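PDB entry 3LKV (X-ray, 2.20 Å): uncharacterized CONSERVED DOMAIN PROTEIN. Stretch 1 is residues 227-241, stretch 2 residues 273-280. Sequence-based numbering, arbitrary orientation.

Stretch 1, residues 227-241: ATSYVERGAIASLGF
Stretch 2, residues 273-280: GSDLVINK

Residues from about 228 to 232 form a weakly bonded helix, which a loop joins to strand 237-240. That strand pairs antiparallel with strand 275-278, at an axis angle of 164° and a closest approach of 4.7 Å. The helix axis runs nearly parallel (11°) to that of strand 275-278, with a closest approach of 8.8 Å between the axes.

Thr228 (chi1 m) binds a water through OG1 at 2.5 Å. The same water meets Ser238 OG (2.8 Å), accepts from Gly240 N (2.9 Å) and donates to Asp275 O (2.7 Å), so it links helix and both strands. Val231 (p) packs its CG1 3.5 Å from CG1 of Val277 (t). Val231 O accepts a hydrogen bond from Asn279 ND2 at 3.0 Å. Gly234 has phi/psi 120/1, which calls for glycine. Ile236 O accepts from Asn279 N at 2.6 Å.

Ala237 (-158/159) pairs with Ile278 without hydrogen bonds, CA-CA 4.2 Å; Ala237 CB lies 3.6 Å from Ile278 CD1. Ser238 (p) and Val277 bond reciprocally: Ser238 N to Val277 O 2.9 Å, Val277 N to Ser238 O 3.0 Å. Leu239 (t, p) faces Leu276 (t, p) on the Ala237 face; Leu239 CD1 lies 3.9 Å from Leu276 CB. Gly240 O accepts from Asp275 N at 2.9 Å. A CB on Gly240 would clash with Ala227 CA. Phe241 (m) places CE1 3.5 Å from Ser274 OG; Gly273 O lies at its ring edge.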

# COMPACT_ATOMS: atom_id res chain seq x y z
N ALA A 227 19.47 -13.21 -11.33
CA ALA A 227 18.76 -12.11 -10.67
C ALA A 227 19.48 -11.77 -9.38
O ALA A 227 19.91 -12.66 -8.66
CB ALA A 227 17.30 -12.51 -10.35
N THR A 228 19.52 -10.50 -9.07
CA THR A 228 20.11 -9.95 -7.83
C THR A 228 19.45 -10.49 -6.58
O THR A 228 20.12 -10.75 -5.57
CB THR A 228 19.98 -8.44 -7.84
OG1 THR A 228 20.58 -7.96 -9.03
CG2 THR A 228 20.64 -7.79 -6.63
N SER A 229 18.13 -10.66 -6.63
CA SER A 229 17.42 -11.25 -5.50
C SER A 229 18.05 -12.62 -5.15
O SER A 229 18.02 -13.04 -4.01
CB SER A 229 15.92 -11.37 -5.79
OG SER A 229 15.67 -12.06 -7.03
N TYR A 230 18.64 -13.30 -6.12
CA TYR A 230 19.22 -14.60 -5.78
C TYR A 230 20.53 -14.48 -4.96
O TYR A 230 20.77 -15.32 -4.09
CB TYR A 230 19.45 -15.44 -7.01
CG TYR A 230 18.24 -15.72 -7.87
CD1 TYR A 230 16.96 -15.59 -7.41
CD2 TYR A 230 18.41 -16.21 -9.15
CE1 TYR A 230 15.88 -15.85 -8.21
CE2 TYR A 230 17.35 -16.52 -9.96
CZ TYR A 230 16.09 -16.32 -9.50
OH TYR A 230 15.06 -16.63 -10.34
N VAL A 231 21.33 -13.45 -5.21
CA VAL A 231 22.60 -13.23 -4.53
C VAL A 231 22.29 -12.86 -3.09
O VAL A 231 22.95 -13.34 -2.14
CB VAL A 231 23.50 -12.18 -5.24
CG1 VAL A 231 22.94 -10.78 -5.10
CG2 VAL A 231 24.86 -12.14 -4.64
N GLU A 232 21.22 -12.09 -2.91
CA GLU A 232 20.74 -11.73 -1.58
C GLU A 232 20.48 -12.99 -0.73
O GLU A 232 20.64 -12.94 0.48
CB GLU A 232 19.47 -10.83 -1.65
CG GLU A 232 19.78 -9.34 -1.94
CD GLU A 232 18.61 -8.54 -2.57
OE1 GLU A 232 17.44 -8.99 -2.52
OE2 GLU A 232 18.88 -7.45 -3.11
N ARG A 233 20.12 -14.12 -1.35
CA ARG A 233 19.79 -15.32 -0.57
C ARG A 233 20.90 -16.34 -0.55
O ARG A 233 20.66 -17.45 -0.12
CB ARG A 233 18.55 -16.02 -1.15
CG ARG A 233 17.29 -15.20 -1.08
CD ARG A 233 16.87 -14.91 0.35
NE ARG A 233 15.71 -14.03 0.25
CZ ARG A 233 15.10 -13.40 1.26
NH1 ARG A 233 14.03 -12.64 0.98
NH2 ARG A 233 15.53 -13.53 2.52
N GLY A 234 22.06 -16.01 -1.10
CA GLY A 234 23.22 -16.93 -1.04
C GLY A 234 23.86 -17.46 -2.31
O GLY A 234 24.81 -18.21 -2.25
N ALA A 235 23.36 -17.07 -3.48
CA ALA A 235 24.12 -17.27 -4.70
C ALA A 235 25.47 -16.55 -4.52
O ALA A 235 25.54 -15.50 -3.90
CB ALA A 235 23.37 -16.70 -5.92
N ILE A 236 26.54 -17.08 -5.08
CA ILE A 236 27.83 -16.38 -4.97
C ILE A 236 27.97 -15.10 -5.80
O ILE A 236 28.70 -14.18 -5.44
CB ILE A 236 28.99 -17.32 -5.25
CG1 ILE A 236 28.99 -17.83 -6.69
CG2 ILE A 236 28.93 -18.47 -4.27
CD1 ILE A 236 30.23 -18.68 -7.00
N ALA A 237 27.25 -15.03 -6.91
CA ALA A 237 27.36 -13.92 -7.80
C ALA A 237 26.07 -13.86 -8.59
O ALA A 237 25.37 -14.88 -8.72
CB ALA A 237 28.52 -14.12 -8.72
N SER A 238 25.78 -12.70 -9.16
CA SER A 238 24.66 -12.58 -10.08
C SER A 238 24.87 -11.48 -11.07
O SER A 238 25.63 -10.54 -10.80
CB SER A 238 23.37 -12.32 -9.30
OG SER A 238 23.47 -11.08 -8.61
N LEU A 239 24.19 -11.56 -12.20
CA LEU A 239 24.25 -10.47 -13.17
C LEU A 239 22.84 -10.15 -13.68
O LEU A 239 22.46 -10.51 -14.79
CB LEU A 239 25.21 -10.81 -14.32
CG LEU A 239 25.47 -9.72 -15.34
CD1 LEU A 239 26.22 -8.57 -14.66
CD2 LEU A 239 26.24 -10.26 -16.56
N GLY A 240 22.06 -9.48 -12.84
CA GLY A 240 20.64 -9.30 -13.12
C GLY A 240 20.26 -7.88 -13.44
O GLY A 240 21.04 -6.94 -13.25
N PHE A 241 19.04 -7.70 -13.91
CA PHE A 241 18.50 -6.35 -14.17
C PHE A 241 18.01 -5.74 -12.88
O PHE A 241 17.91 -6.41 -11.83
CB PHE A 241 17.32 -6.42 -15.15
CG PHE A 241 17.70 -6.96 -16.49
CD1 PHE A 241 18.55 -6.25 -17.30
CD2 PHE A 241 17.24 -8.19 -16.91
CE1 PHE A 241 18.95 -6.78 -18.55
CE2 PHE A 241 17.61 -8.68 -18.14
CZ PHE A 241 18.48 -7.98 -18.96
N GLY A 273 21.72 -3.43 -19.44
CA GLY A 273 22.53 -3.05 -18.28
C GLY A 273 22.19 -3.83 -17.03
O GLY A 273 21.23 -3.53 -16.32
N SER A 274 22.97 -4.86 -16.76
CA SER A 274 22.74 -5.68 -15.60
C SER A 274 23.78 -5.30 -14.57
O SER A 274 24.84 -4.84 -14.94
CB SER A 274 22.86 -7.16 -16.00
OG SER A 274 22.10 -7.45 -17.18
N ASP A 275 23.50 -5.45 -13.28
CA ASP A 275 24.53 -5.14 -12.28
C ASP A 275 25.20 -6.42 -11.81
O ASP A 275 24.53 -7.39 -11.44
CB ASP A 275 23.95 -4.39 -11.08
CG ASP A 275 23.27 -3.07 -11.48
OD1 ASP A 275 23.97 -2.24 -12.09
OD2 ASP A 275 22.05 -2.91 -11.22
N LEU A 276 26.53 -6.42 -11.84
CA LEU A 276 27.34 -7.49 -11.31
C LEU A 276 27.41 -7.37 -9.81
O LEU A 276 27.93 -6.39 -9.29
CB LEU A 276 28.74 -7.41 -11.91
CG LEU A 276 29.77 -8.44 -11.48
CD1 LEU A 276 29.17 -9.83 -11.42
CD2 LEU A 276 31.09 -8.38 -12.41
N VAL A 277 26.87 -8.35 -9.10
CA VAL A 277 26.87 -8.36 -7.65
C VAL A 277 27.53 -9.67 -7.18
O VAL A 277 27.34 -10.70 -7.82
CB VAL A 277 25.44 -8.27 -7.13
CG1 VAL A 277 25.40 -8.36 -5.61
CG2 VAL A 277 24.73 -6.98 -7.70
N ILE A 278 28.34 -9.61 -6.11
CA ILE A 278 29.10 -10.77 -5.58
C ILE A 278 28.74 -10.99 -4.12
O ILE A 278 28.70 -10.03 -3.35
CB ILE A 278 30.64 -10.57 -5.62
CG1 ILE A 278 31.14 -10.28 -7.02
CG2 ILE A 278 31.37 -11.79 -5.05
CD1 ILE A 278 30.55 -11.17 -8.10
N ASN A 279 28.48 -12.23 -3.73
CA ASN A 279 28.28 -12.56 -2.33
C ASN A 279 29.55 -13.20 -1.75
O ASN A 279 29.73 -14.43 -1.79
CB ASN A 279 27.06 -13.44 -2.14
CG ASN A 279 26.66 -13.52 -0.70
OD1 ASN A 279 27.48 -13.32 0.21
ND2 ASN A 279 25.39 -13.79 -0.45
N LYS A 280 30.40 -12.35 -1.16
CA LYS A 280 31.75 -12.77 -0.64
C LYS A 280 31.58 -13.75 0.48
O LYS A 280 32.25 -14.78 0.51
CB LYS A 280 32.54 -11.57 -0.10
CG LYS A 280 33.43 -10.78 -1.09
CD LYS A 280 33.67 -9.31 -0.53
CE LYS A 280 35.16 -8.85 -0.49
NZ LYS A 280 35.27 -7.40 -0.06
O HOH W 1 22.69 -8.89 -10.09